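PDB 2G3B: putative TetR-family transcriptional regulator from Rhodococcus sp., which probably represses transcription as a dimer of the TetR family, binding operator DNA through a helix-turn-helix motif. Local coordinates for residues A[13-18]-A[96-100]; A[86-90]-A[162-166]; A[4-9]-A[39-44]. All coordinates share one frame; numbering follows the deposited sequence.

Contacts 1 and 3 both use helix 2-23, and their centres lie about 17 Å apart. In contact 3 its first turns pack on helix 37-44, the last helix of the predicted helix-turn-helix. In contact 1 a later part of the same helix meets helix 92-110, so helix 2-23 contacts both the probable DNA-binding end and the C-terminal region. Contact 2 follows about 13 Å from contact 1, centre to centre, and touches it where S98 OG packs 3.6 Å from W166 CZ3. Contacts 2 and 3 are about 28 Å apart between centres, on opposite sides of the chain's centre. Contacts 1 and 2 also touch the second subunit.

Contact 1: residues A[13-18]-A[96-100]; sequences ATAIAQ and ENSLA
E96 turns CG anti to its backbone N (chi1 -171°) and stays extended beyond it, which carries the carboxylate across to T14. On the facing helix T14 has OG1 anti to its carbonyl carbon (chi1 -53°), and this hydroxyl lies 2.8 Å from E96 OE2. K10 O, one turn back, is also within range. Threonine suits the place because its short hydroxyl lies near both acceptors, its one proton going to one or the other. A water donates to E96 OE2 at 2.8 Å and to OE1 of Q18 at 3.2 Å; the exposed side chain of Q18 folds at chi2 to meet it. The other carboxylate oxygen, E96 OE1, forms a salt bridge with R61, so both oxygens of the acid are held.

Beside these polar groups the helices come close because small residues face each other. The methyl CB of A17 fits between E96 CG and L99 CB, 3.7 Å from each, and the CA atoms of A17 and A100 are only 3.9 Å apart. I16 adds CG2, 4.1 Å from A100 CB. With alanines at the crossing, the axes of the two short segments approach to 7.8 Å at an angle of 63°.

The contact joins helix 2-23 of the N-terminal, probably DNA-binding part to the C-terminal helical part of the TetR-type fold. Helix 47-66 packs on both segments, with R61 against A13, L51 against I16 and I58 against A100. S98 and L99 touch helix 148-167, and L99 also packs on V109 of the second subunit, so helix 92-110 meets helix 2-23 and takes part in the subunit interface.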
ATOM      1  N   ALA A  13     -18.466  -5.785  -1.028  1.00 31.98           N
ATOM      2  CA  ALA A  13     -17.225  -5.551  -1.797  1.00 31.87           C
ATOM      3  C   ALA A  13     -17.318  -4.347  -2.770  1.00 31.80           C
ATOM      4  O   ALA A  13     -16.412  -3.487  -2.813  1.00 33.28           O
ATOM      5  CB  ALA A  13     -16.829  -6.840  -2.549  1.00 31.13           C
ATOM      6  N   THR A  14     -18.408  -4.268  -3.531  1.00 29.92           N
ATOM      7  CA  THR A  14     -18.642  -3.132  -4.427  1.00 30.77           C
ATOM      8  C   THR A  14     -18.772  -1.764  -3.720  1.00 31.04           C
ATOM      9  O   THR A  14     -18.178  -0.795  -4.157  1.00 31.01           O
ATOM     10  CB  THR A  14     -19.917  -3.396  -5.276  1.00 31.57           C
ATOM     11  OG1 THR A  14     -19.763  -4.665  -5.916  1.00 32.10           O
ATOM     12  CG2 THR A  14     -20.142  -2.281  -6.329  1.00 32.88           C
ATOM     13  N   ALA A  15     -19.573  -1.707  -2.652  1.00 30.92           N
ATOM     14  CA  ALA A  15     -19.717  -0.527  -1.814  1.00 31.80           C
ATOM     15  C   ALA A  15     -18.393  -0.074  -1.240  1.00 32.51           C
ATOM     16  O   ALA A  15     -17.993   1.109  -1.314  1.00 33.41           O
ATOM     17  CB  ALA A  15     -20.749  -0.824  -0.680  1.00 32.87           C
ATOM     18  N   ILE A  16     -17.661  -1.011  -0.705  1.00 32.57           N
ATOM     19  CA  ILE A  16     -16.342  -0.661  -0.217  1.00 32.16           C
ATOM     20  C   ILE A  16     -15.418  -0.132  -1.314  1.00 32.94           C
ATOM     21  O   ILE A  16     -14.795   0.916  -1.118  1.00 32.90           O
ATOM     22  CB  ILE A  16     -15.699  -1.797   0.558  1.00 33.30           C
ATOM     23  CG1 ILE A  16     -16.595  -2.132   1.788  1.00 31.82           C
ATOM     24  CG2 ILE A  16     -14.257  -1.349   1.028  1.00 31.68           C
ATOM     25  CD1 ILE A  16     -16.282  -3.503   2.441  1.00 37.62           C
ATOM     26  N   ALA A  17     -15.334  -0.836  -2.445  1.00 32.00           N
ATOM     27  CA  ALA A  17     -14.489  -0.415  -3.546  1.00 33.12           C
ATOM     28  C   ALA A  17     -14.820   1.010  -4.055  1.00 34.08           C
ATOM     29  O   ALA A  17     -13.899   1.791  -4.378  1.00 32.40           O
ATOM     30  CB  ALA A  17     -14.563  -1.432  -4.705  1.00 32.56           C
ATOM     31  N   GLN A  18     -16.112   1.326  -4.103  1.00 33.70           N
ATOM     32  CA  GLN A  18     -16.587   2.516  -4.790  1.00 36.30           C
ATOM     33  C   GLN A  18     -16.731   3.734  -3.889  1.00 36.25           C
ATOM     34  O   GLN A  18     -16.528   4.870  -4.349  1.00 37.22           O
ATOM     35  CB  GLN A  18     -17.978   2.225  -5.427  1.00 36.19           C
ATOM     36  CG  GLN A  18     -17.881   1.264  -6.644  1.00 42.13           C
ATOM     37  CD  GLN A  18     -16.942   1.772  -7.759  1.00 48.03           C
ATOM     38  OE1 GLN A  18     -15.890   1.166  -8.064  1.00 50.64           O
ATOM     39  NE2 GLN A  18     -17.326   2.888  -8.379  1.00 50.33           N
ATOM     40  N   GLU A  96     -11.873  -4.630  -8.789  1.00 34.42           N
ATOM     41  CA  GLU A  96     -12.731  -4.358  -7.632  1.00 32.07           C
ATOM     42  C   GLU A  96     -12.143  -4.902  -6.337  1.00 31.19           C
ATOM     43  O   GLU A  96     -12.153  -4.207  -5.325  1.00 31.40           O
ATOM     44  CB  GLU A  96     -14.123  -4.900  -7.861  1.00 32.50           C
ATOM     45  CG  GLU A  96     -15.051  -4.420  -6.744  1.00 33.34           C
ATOM     46  CD  GLU A  96     -16.357  -5.093  -6.797  1.00 33.66           C
ATOM     47  OE1 GLU A  96     -16.422  -6.264  -6.388  1.00 31.54           O
ATOM     48  OE2 GLU A  96     -17.306  -4.473  -7.304  1.00 32.10           O
ATOM     49  N   ASN A  97     -11.662  -6.137  -6.329  1.00 30.42           N
ATOM     50  CA  ASN A  97     -11.073  -6.710  -5.106  1.00 32.15           C
ATOM     51  C   ASN A  97      -9.956  -5.808  -4.615  1.00 32.57           C
ATOM     52  O   ASN A  97      -9.797  -5.573  -3.434  1.00 30.51           O
ATOM     53  CB  ASN A  97     -10.289  -8.024  -5.405  1.00 32.93           C
ATOM     54  CG  ASN A  97     -11.153  -9.250  -5.343  1.00 37.44           C
ATOM     55  OD1 ASN A  97     -12.310  -9.190  -4.867  1.00 35.64           O
ATOM     56  ND2 ASN A  97     -10.597 -10.411  -5.824  1.00 37.71           N
ATOM     57  N   SER A  98      -9.151  -5.361  -5.584  1.00 33.16           N
ATOM     58  CA  SER A  98      -7.997  -4.520  -5.317  1.00 33.77           C
ATOM     59  C   SER A  98      -8.363  -3.142  -4.743  1.00 33.34           C
ATOM     60  O   SER A  98      -7.755  -2.712  -3.742  1.00 31.77           O
ATOM     61  CB  SER A  98      -7.146  -4.462  -6.594  1.00 35.34           C
ATOM     62  OG  SER A  98      -5.994  -3.744  -6.305  1.00 41.57           O
ATOM     63  N   LEU A  99      -9.377  -2.472  -5.331  1.00 32.28           N
ATOM     64  CA  LEU A  99      -9.909  -1.249  -4.794  1.00 32.89           C
ATOM     65  C   LEU A  99     -10.413  -1.402  -3.367  1.00 32.78           C
ATOM     66  O   LEU A  99     -10.118  -0.537  -2.533  1.00 33.54           O
ATOM     67  CB  LEU A  99     -11.055  -0.665  -5.660  1.00 34.00           C
ATOM     68  CG  LEU A  99     -10.656  -0.158  -7.028  1.00 35.09           C
ATOM     69  CD1 LEU A  99     -11.919  -0.132  -7.955  1.00 36.36           C
ATOM     70  CD2 LEU A  99      -9.974   1.266  -6.846  1.00 32.43           C
ATOM     71  N   ALA A 100     -11.202  -2.451  -3.106  1.00 31.37           N
ATOM     72  CA  ALA A 100     -11.800  -2.699  -1.774  1.00 30.91           C
ATOM     73  C   ALA A 100     -10.700  -2.970  -0.757  1.00 32.00           C
ATOM     74  O   ALA A 100     -10.702  -2.381   0.308  1.00 31.38           O
ATOM     75  CB  ALA A 100     -12.776  -3.864  -1.823  1.00 32.18           C
TER
HETATM   76  O   HOH W   1     -16.864  -1.915  -8.310  1.00 43.48           O

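Contact 2: residues A[86-90]-A[162-166]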
ATOM      1  N   GLY A  86      -1.526 -12.897 -10.441  1.00 36.07           N
ATOM      2  CA  GLY A  86      -2.995 -12.967 -10.398  1.00 36.05           C
ATOM      3  C   GLY A  86      -3.668 -11.795  -9.670  1.00 36.51           C
ATOM      4  O   GLY A  86      -4.853 -11.514  -9.907  1.00 36.37           O
ATOM      5  N   GLU A  87      -2.908 -11.116  -8.808  1.00 35.94           N
ATOM      6  CA  GLU A  87      -3.379  -9.956  -8.004  1.00 36.49           C
ATOM      7  C   GLU A  87      -3.578  -8.665  -8.794  1.00 34.30           C
ATOM      8  O   GLU A  87      -4.311  -7.723  -8.380  1.00 33.63           O
ATOM      9  CB  GLU A  87      -2.323  -9.680  -6.902  1.00 37.14           C
ATOM     10  CG  GLU A  87      -2.033 -10.849  -5.961  1.00 40.28           C
ATOM     11  CD  GLU A  87      -3.247 -11.198  -5.061  1.00 46.80           C
ATOM     12  OE1 GLU A  87      -4.120 -10.347  -4.847  1.00 47.38           O
ATOM     13  OE2 GLU A  87      -3.309 -12.332  -4.572  1.00 49.06           O
ATOM     14  N   ILE A  88      -2.886  -8.590  -9.921  1.00 33.94           N
ATOM     15  CA  ILE A  88      -2.865  -7.382 -10.742  1.00 33.80           C
ATOM     16  C   ILE A  88      -3.165  -7.734 -12.186  1.00 35.01           C
ATOM     17  O   ILE A  88      -2.301  -8.188 -12.912  1.00 33.12           O
ATOM     18  CB  ILE A  88      -1.577  -6.520 -10.571  1.00 35.34           C
ATOM     19  CG1 ILE A  88      -1.402  -6.090  -9.102  1.00 33.78           C
ATOM     20  CG2 ILE A  88      -1.588  -5.300 -11.566  1.00 34.37           C
ATOM     21  CD1 ILE A  88      -0.034  -5.454  -8.801  1.00 34.41           C
ATOM     22  N   GLN A  89      -4.432  -7.501 -12.573  1.00 33.57           N
ATOM     23  CA  GLN A  89      -5.001  -7.899 -13.872  1.00 35.05           C
ATOM     24  C   GLN A  89      -6.100  -6.941 -14.206  1.00 32.92           C
ATOM     25  O   GLN A  89      -6.793  -6.474 -13.308  1.00 30.83           O
ATOM     26  CB  GLN A  89      -5.660  -9.320 -13.862  1.00 35.14           C
ATOM     27  CG  GLN A  89      -4.818 -10.429 -13.298  1.00 36.57           C
ATOM     28  CD  GLN A  89      -5.445 -11.811 -13.542  1.00 37.31           C
ATOM     29  OE1 GLN A  89      -5.735 -12.180 -14.686  1.00 38.34           O
ATOM     30  NE2 GLN A  89      -5.686 -12.556 -12.468  1.00 30.18           N
ATOM     31  N   ASP A  90      -6.227  -6.617 -15.488  1.00 34.34           N
ATOM     32  CA  ASP A  90      -7.309  -5.769 -16.002  1.00 35.83           C
ATOM     33  C   ASP A  90      -8.553  -6.639 -16.214  1.00 36.77           C
ATOM     34  O   ASP A  90      -8.952  -6.901 -17.375  1.00 36.03           O
ATOM     35  CB  ASP A  90      -6.923  -5.179 -17.369  1.00 36.25           C
ATOM     36  CG  ASP A  90      -5.778  -4.187 -17.292  1.00 40.43           C
ATOM     37  OD1 ASP A  90      -5.608  -3.537 -16.235  1.00 39.95           O
ATOM     38  OD2 ASP A  90      -5.008  -4.068 -18.299  1.00 46.72           O
ATOM     39  N   LEU A 162       2.526  -1.937  -5.042  1.00 26.67           N
ATOM     40  CA  LEU A 162       2.331  -1.769  -6.482  1.00 29.59           C
ATOM     41  C   LEU A 162       0.880  -1.509  -6.802  1.00 29.32           C
ATOM     42  O   LEU A 162       0.599  -0.685  -7.665  1.00 30.56           O
ATOM     43  CB  LEU A 162       2.778  -3.014  -7.255  1.00 30.13           C
ATOM     44  CG  LEU A 162       4.319  -3.189  -7.284  1.00 30.32           C
ATOM     45  CD1 LEU A 162       4.698  -4.564  -7.814  1.00 30.29           C
ATOM     46  CD2 LEU A 162       4.972  -2.092  -8.143  1.00 27.66           C
ATOM     47  N   SER A 163      -0.021  -2.260  -6.154  1.00 29.27           N
ATOM     48  CA  SER A 163      -1.475  -2.090  -6.392  1.00 29.95           C
ATOM     49  C   SER A 163      -1.955  -0.679  -6.040  1.00 30.09           C
ATOM     50  O   SER A 163      -2.782  -0.112  -6.756  1.00 29.80           O
ATOM     51  CB  SER A 163      -2.281  -3.107  -5.594  1.00 29.86           C
ATOM     52  OG  SER A 163      -1.920  -4.431  -6.062  1.00 33.51           O
ATOM     53  N   GLY A 164      -1.397  -0.104  -4.973  1.00 29.14           N
ATOM     54  CA  GLY A 164      -1.773   1.271  -4.584  1.00 30.75           C
ATOM     55  C   GLY A 164      -1.440   2.251  -5.702  1.00 31.28           C
ATOM     56  O   GLY A 164      -2.219   3.176  -5.979  1.00 33.09           O
ATOM     57  N   ARG A 165      -0.271   2.097  -6.335  1.00 30.39           N
ATOM     58  CA  ARG A 165       0.119   2.967  -7.451  1.00 29.92           C
ATOM     59  C   ARG A 165      -0.689   2.686  -8.713  1.00 30.88           C
ATOM     60  O   ARG A 165      -1.063   3.589  -9.474  1.00 30.55           O
ATOM     61  CB  ARG A 165       1.609   2.708  -7.733  1.00 29.99           C
ATOM     62  CG  ARG A 165       2.518   3.249  -6.593  1.00 28.51           C
ATOM     63  CD  ARG A 165       3.942   3.417  -7.116  1.00 28.32           C
ATOM     64  NE  ARG A 165       4.834   3.730  -5.967  1.00 26.21           N
ATOM     65  CZ  ARG A 165       6.132   3.459  -5.951  1.00 26.94           C
ATOM     66  NH1 ARG A 165       6.671   2.846  -7.013  1.00 31.52           N
ATOM     67  NH2 ARG A 165       6.870   3.802  -4.885  1.00 25.71           N
ATOM     68  N   TRP A 166      -0.979   1.408  -8.899  1.00 31.09           N
ATOM     69  CA  TRP A 166      -1.734   0.940 -10.066  1.00 30.84           C
ATOM     70  C   TRP A 166      -3.133   1.550 -10.075  1.00 31.84           C
ATOM     71  O   TRP A 166      -3.594   1.998 -11.113  1.00 30.45           O
ATOM     72  CB  TRP A 166      -1.829  -0.574  -9.999  1.00 30.03           C
ATOM     73  CG  TRP A 166      -2.664  -1.259 -11.072  1.00 31.46           C
ATOM     74  CD1 TRP A 166      -2.525  -1.154 -12.453  1.00 29.79           C
ATOM     75  CD2 TRP A 166      -3.638  -2.274 -10.841  1.00 31.13           C
ATOM     76  NE1 TRP A 166      -3.401  -2.035 -13.071  1.00 32.85           N
ATOM     77  CE2 TRP A 166      -4.109  -2.710 -12.106  1.00 30.90           C
ATOM     78  CE3 TRP A 166      -4.208  -2.824  -9.666  1.00 32.89           C
ATOM     79  CZ2 TRP A 166      -5.119  -3.704 -12.242  1.00 32.33           C
ATOM     80  CZ3 TRP A 166      -5.187  -3.782  -9.776  1.00 31.75           C
ATOM     81  CH2 TRP A 166      -5.656  -4.216 -11.081  1.00 33.46           C
TER
HETATM   82  O   HOH W   2      -4.020  -6.056  -6.260  1.00 37.17           O
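I88 lays its CG2 methyl over the W166 indole: it sits 3.7 Å from the centroid of the six-membered ring and 15° off the normal, a CH-pi contact over the middle of the face. The other branch, ending in CD1, goes to the helix surface, 3.5 Å from S163 OG and 4.0 Å from L162 CB. A beta-branched isoleucine suits this place because its two arms can cover a flat ring and a helix flank at once. W166 meets it with CG anti to its backbone N, which swings the indole out from helix 148-167 toward the loop.

At one part of the ring edge two oxygens approach. Q89 O lies near the ring plane, 3.4 Å from W166 CH2, and D90 OD1 comes up to the edge beside CZ2, its carboxylate plane turned 22° from the ring. T173 OG1 hydrogen-bonds both D90 OD1 and W166 NE1, tying the indole nitrogen and the acid to one hydroxyl.

The loop joins helix 76-86 to helix 92-110 in the C-terminal region of this TetR-type, all-helical fold, the part of such regulators that dimerises and commonly holds the effector pocket. Here helix 148-167 reaches the partner directly, for R165 forms a salt bridge with E160 of the second subunit and L162 packs on A157 of that subunit.

Within the segment 86-90, Q89 NE2 turns back to G86 O, a 2.9 Å hydrogen bond that is nearly straight at 176°. Q89 N itself is buried without a partner. A water donates to E87 O and to S163 OG, each 2.7 Å away, while S163 OG also bonds V159 O in its own helix.

Contact 3: residues A[4-9]-A[39-44]; sequences RRDAIL and LLYYHF
R5 NH1 lies 3.0 Å from H43 ND1, the closest polar approach between the two helices, and R5 NH2 stands 3.3 Å from H43 O. The bend of the arginine chain at chi3 returns the guanidinium to H43, its plane tilted 50° from the imidazole. Nearer the backbone, R5 CG sits above the middle of the H43 ring, 3.6 Å from its centroid and 14° off the normal, a CH-pi contact; Y42 CD2 lies over the opposite face, nearer its margin. An arginine does both jobs, its methylene stem covering the ring while the guanidinium turns back to H43 ND1 and the carbonyl oxygen. R4 uses a guanidinium face instead: CD2 of L39 rests on it, 3.4 Å from NE.

Next to the arginines is an apolar group centred on I8. Its CG2 lies 3.7 Å from L40 CD1 and 3.7 Å from F44 CE1, while I8 CD1 approaches the edge of the phenyl ring in its plane. L9 brings CD2 to 3.7 Å from F44 CZ. The branched methyls of I8 and L9 thus give the ring apolar contacts at CE1 and CZ.

The short segments lie nearly perpendicular, crossing at -101°, as the first turns of helix 2-23 pack across helix 37-44. The latter ends the predicted helix-turn-helix and probably corresponds to the recognition helix of TetR relatives. Helix 26-33 joins the core through V29, which touches I8 and L40, and helix 47-66 brings L50 to I8 and A53 to L9 and F44.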
ATOM      1  N   ARG A   4     -27.620 -16.110  -0.172  1.00 36.59           N
ATOM      2  CA  ARG A   4     -27.928 -14.756   0.298  1.00 35.58           C
ATOM      3  C   ARG A   4     -26.730 -14.099   1.007  1.00 34.75           C
ATOM      4  O   ARG A   4     -26.514 -12.906   0.859  1.00 33.61           O
ATOM      5  CB  ARG A   4     -29.200 -14.739   1.167  1.00 34.74           C
ATOM      6  CG  ARG A   4     -30.471 -15.194   0.434  1.00 34.17           C
ATOM      7  CD  ARG A   4     -31.729 -14.891   1.279  1.00 35.56           C
ATOM      8  NE  ARG A   4     -31.762 -15.598   2.579  1.00 32.94           N
ATOM      9  CZ  ARG A   4     -32.817 -15.674   3.410  1.00 32.90           C
ATOM     10  NH1 ARG A   4     -33.990 -15.090   3.133  1.00 26.56           N
ATOM     11  NH2 ARG A   4     -32.684 -16.330   4.557  1.00 30.03           N
ATOM     12  N   ARG A   5     -25.977 -14.876   1.783  1.00 34.90           N
ATOM     13  CA  ARG A   5     -24.724 -14.391   2.382  1.00 35.89           C
ATOM     14  C   ARG A   5     -23.777 -13.918   1.270  1.00 35.34           C
ATOM     15  O   ARG A   5     -23.255 -12.824   1.357  1.00 35.27           O
ATOM     16  CB  ARG A   5     -24.039 -15.468   3.229  1.00 36.00           C
ATOM     17  CG  ARG A   5     -24.722 -15.705   4.549  1.00 40.91           C
ATOM     18  CD  ARG A   5     -24.060 -16.813   5.337  1.00 46.06           C
ATOM     19  NE  ARG A   5     -23.000 -16.313   6.226  1.00 51.59           N
ATOM     20  CZ  ARG A   5     -23.021 -16.395   7.566  1.00 56.75           C
ATOM     21  NH1 ARG A   5     -24.046 -16.970   8.209  1.00 57.50           N
ATOM     22  NH2 ARG A   5     -22.007 -15.906   8.281  1.00 57.21           N
ATOM     23  N   ASP A   6     -23.601 -14.734   0.231  1.00 35.10           N
ATOM     24  CA  ASP A   6     -22.783 -14.376  -0.949  1.00 36.54           C
ATOM     25  C   ASP A   6     -23.235 -13.077  -1.636  1.00 35.89           C
ATOM     26  O   ASP A   6     -22.392 -12.268  -2.007  1.00 36.29           O
ATOM     27  CB  ASP A   6     -22.793 -15.533  -1.965  1.00 37.49           C
ATOM     28  CG  ASP A   6     -21.968 -15.225  -3.246  1.00 43.20           C
ATOM     29  OD1 ASP A   6     -20.771 -15.606  -3.288  1.00 47.82           O
ATOM     30  OD2 ASP A   6     -22.507 -14.596  -4.205  1.00 46.95           O
ATOM     31  N   ALA A   7     -24.559 -12.874  -1.797  1.00 35.29           N
ATOM     32  CA  ALA A   7     -25.097 -11.628  -2.364  1.00 33.39           C
ATOM     33  C   ALA A   7     -24.778 -10.440  -1.479  1.00 32.61           C
ATOM     34  O   ALA A   7     -24.428  -9.367  -1.966  1.00 32.56           O
ATOM     35  CB  ALA A   7     -26.656 -11.722  -2.594  1.00 34.45           C
ATOM     36  N   ILE A   8     -24.884 -10.625  -0.166  1.00 31.31           N
ATOM     37  CA  ILE A   8     -24.589  -9.537   0.750  1.00 31.10           C
ATOM     38  C   ILE A   8     -23.099  -9.118   0.618  1.00 30.75           C
ATOM     39  O   ILE A   8     -22.765  -7.913   0.584  1.00 30.16           O
ATOM     40  CB  ILE A   8     -24.916  -9.887   2.242  1.00 30.16           C
ATOM     41  CG1 ILE A   8     -26.449  -9.906   2.456  1.00 32.32           C
ATOM     42  CG2 ILE A   8     -24.291  -8.853   3.165  1.00 30.85           C
ATOM     43  CD1 ILE A   8     -26.913 -10.701   3.737  1.00 29.69           C
ATOM     44  N   LEU A   9     -22.234 -10.121   0.593  1.00 30.80           N
ATOM     45  CA  LEU A   9     -20.780  -9.887   0.624  1.00 30.99           C
ATOM     46  C   LEU A   9     -20.339  -9.286  -0.724  1.00 31.66           C
ATOM     47  O   LEU A   9     -19.571  -8.320  -0.786  1.00 34.52           O
ATOM     48  CB  LEU A   9     -20.055 -11.213   0.965  1.00 30.08           C
ATOM     49  CG  LEU A   9     -20.373 -11.650   2.411  1.00 30.93           C
ATOM     50  CD1 LEU A   9     -19.733 -12.944   2.816  1.00 31.90           C
ATOM     51  CD2 LEU A   9     -20.018 -10.521   3.374  1.00 31.13           C
ATOM     52  N   LEU A  39     -31.780  -9.562   7.834  1.00 27.54           N
ATOM     53  CA  LEU A  39     -31.063 -10.807   7.444  1.00 27.09           C
ATOM     54  C   LEU A  39     -29.585 -10.576   7.531  1.00 28.55           C
ATOM     55  O   LEU A  39     -28.822 -11.477   7.946  1.00 27.76           O
ATOM     56  CB  LEU A  39     -31.419 -11.276   6.049  1.00 27.34           C
ATOM     57  CG  LEU A  39     -30.712 -12.561   5.587  1.00 29.47           C
ATOM     58  CD1 LEU A  39     -31.220 -13.802   6.366  1.00 29.76           C
ATOM     59  CD2 LEU A  39     -30.837 -12.752   4.126  1.00 30.83           C
ATOM     60  N   LEU A  40     -29.166  -9.376   7.127  1.00 28.33           N
ATOM     61  CA  LEU A  40     -27.742  -9.048   7.162  1.00 29.61           C
ATOM     62  C   LEU A  40     -27.227  -9.110   8.622  1.00 29.56           C
ATOM     63  O   LEU A  40     -26.162  -9.734   8.919  1.00 30.41           O
ATOM     64  CB  LEU A  40     -27.536  -7.693   6.444  1.00 29.06           C
ATOM     65  CG  LEU A  40     -26.121  -7.204   6.213  1.00 33.12           C
ATOM     66  CD1 LEU A  40     -26.097  -6.229   4.994  1.00 30.07           C
ATOM     67  CD2 LEU A  40     -25.653  -6.526   7.526  1.00 34.04           C
ATOM     68  N   TYR A  41     -27.992  -8.530   9.550  1.00 28.55           N
ATOM     69  CA  TYR A  41     -27.626  -8.599  10.957  1.00 29.37           C
ATOM     70  C   TYR A  41     -27.698  -9.995  11.565  1.00 29.37           C
ATOM     71  O   TYR A  41     -26.889 -10.336  12.440  1.00 25.54           O
ATOM     72  CB  TYR A  41     -28.497  -7.695  11.804  1.00 31.34           C
ATOM     73  CG  TYR A  41     -28.346  -6.226  11.504  1.00 32.70           C
ATOM     74  CD1 TYR A  41     -27.117  -5.603  11.563  1.00 35.34           C
ATOM     75  CD2 TYR A  41     -29.471  -5.437  11.244  1.00 36.22           C
ATOM     76  CE1 TYR A  41     -26.990  -4.239  11.307  1.00 35.38           C
ATOM     77  CE2 TYR A  41     -29.351  -4.053  10.992  1.00 38.12           C
ATOM     78  CZ  TYR A  41     -28.128  -3.476  11.037  1.00 37.67           C
ATOM     79  OH  TYR A  41     -28.018  -2.125  10.822  1.00 41.13           O
ATOM     80  N   TYR A  42     -28.675 -10.787  11.131  1.00 27.97           N
ATOM     81  CA  TYR A  42     -28.703 -12.197  11.518  1.00 30.02           C
ATOM     82  C   TYR A  42     -27.413 -12.945  11.134  1.00 30.34           C
ATOM     83  O   TYR A  42     -26.872 -13.705  11.937  1.00 29.74           O
ATOM     84  CB  TYR A  42     -29.917 -12.905  10.935  1.00 29.96           C
ATOM     85  CG  TYR A  42     -30.080 -14.317  11.475  1.00 33.19           C
ATOM     86  CD1 TYR A  42     -30.435 -14.555  12.833  1.00 33.64           C
ATOM     87  CD2 TYR A  42     -29.883 -15.415  10.645  1.00 33.79           C
ATOM     88  CE1 TYR A  42     -30.567 -15.878  13.331  1.00 32.25           C
ATOM     89  CE2 TYR A  42     -29.989 -16.714  11.139  1.00 33.90           C
ATOM     90  CZ  TYR A  42     -30.343 -16.934  12.465  1.00 33.56           C
ATOM     91  OH  TYR A  42     -30.468 -18.226  12.921  1.00 35.11           O
ATOM     92  N   HIS A  43     -26.925 -12.751   9.913  1.00 29.53           N
ATOM     93  CA  HIS A  43     -25.706 -13.507   9.513  1.00 31.67           C
ATOM     94  C   HIS A  43     -24.422 -12.922  10.007  1.00 30.56           C
ATOM     95  O   HIS A  43     -23.468 -13.655  10.213  1.00 31.61           O
ATOM     96  CB  HIS A  43     -25.584 -13.634   7.985  1.00 32.59           C
ATOM     97  CG  HIS A  43     -26.604 -14.543   7.386  1.00 36.04           C
ATOM     98  ND1 HIS A  43     -26.794 -15.833   7.837  1.00 43.10           N
ATOM     99  CD2 HIS A  43     -27.487 -14.362   6.375  1.00 39.72           C
ATOM    100  CE1 HIS A  43     -27.770 -16.400   7.147  1.00 42.64           C
ATOM    101  NE2 HIS A  43     -28.201 -15.534   6.248  1.00 40.80           N
ATOM    102  N   PHE A  44     -24.346 -11.601  10.112  1.00 29.42           N
ATOM    103  CA  PHE A  44     -23.052 -10.933  10.349  1.00 27.69           C
ATOM    104  C   PHE A  44     -22.993 -10.136  11.662  1.00 28.53           C
ATOM    105  O   PHE A  44     -21.945  -9.633  12.040  1.00 28.20           O
ATOM    106  CB  PHE A  44     -22.714 -10.059   9.137  1.00 27.33           C
ATOM    107  CG  PHE A  44     -22.640 -10.853   7.846  1.00 28.65           C
ATOM    108  CD1 PHE A  44     -23.628 -10.709   6.863  1.00 29.78           C
ATOM    109  CD2 PHE A  44     -21.589 -11.769   7.623  1.00 31.98           C
ATOM    110  CE1 PHE A  44     -23.559 -11.460   5.664  1.00 29.43           C
ATOM    111  CE2 PHE A  44     -21.523 -12.531   6.425  1.00 30.23           C
ATOM    112  CZ  PHE A  44     -22.498 -12.360   5.456  1.00 29.92           C
TER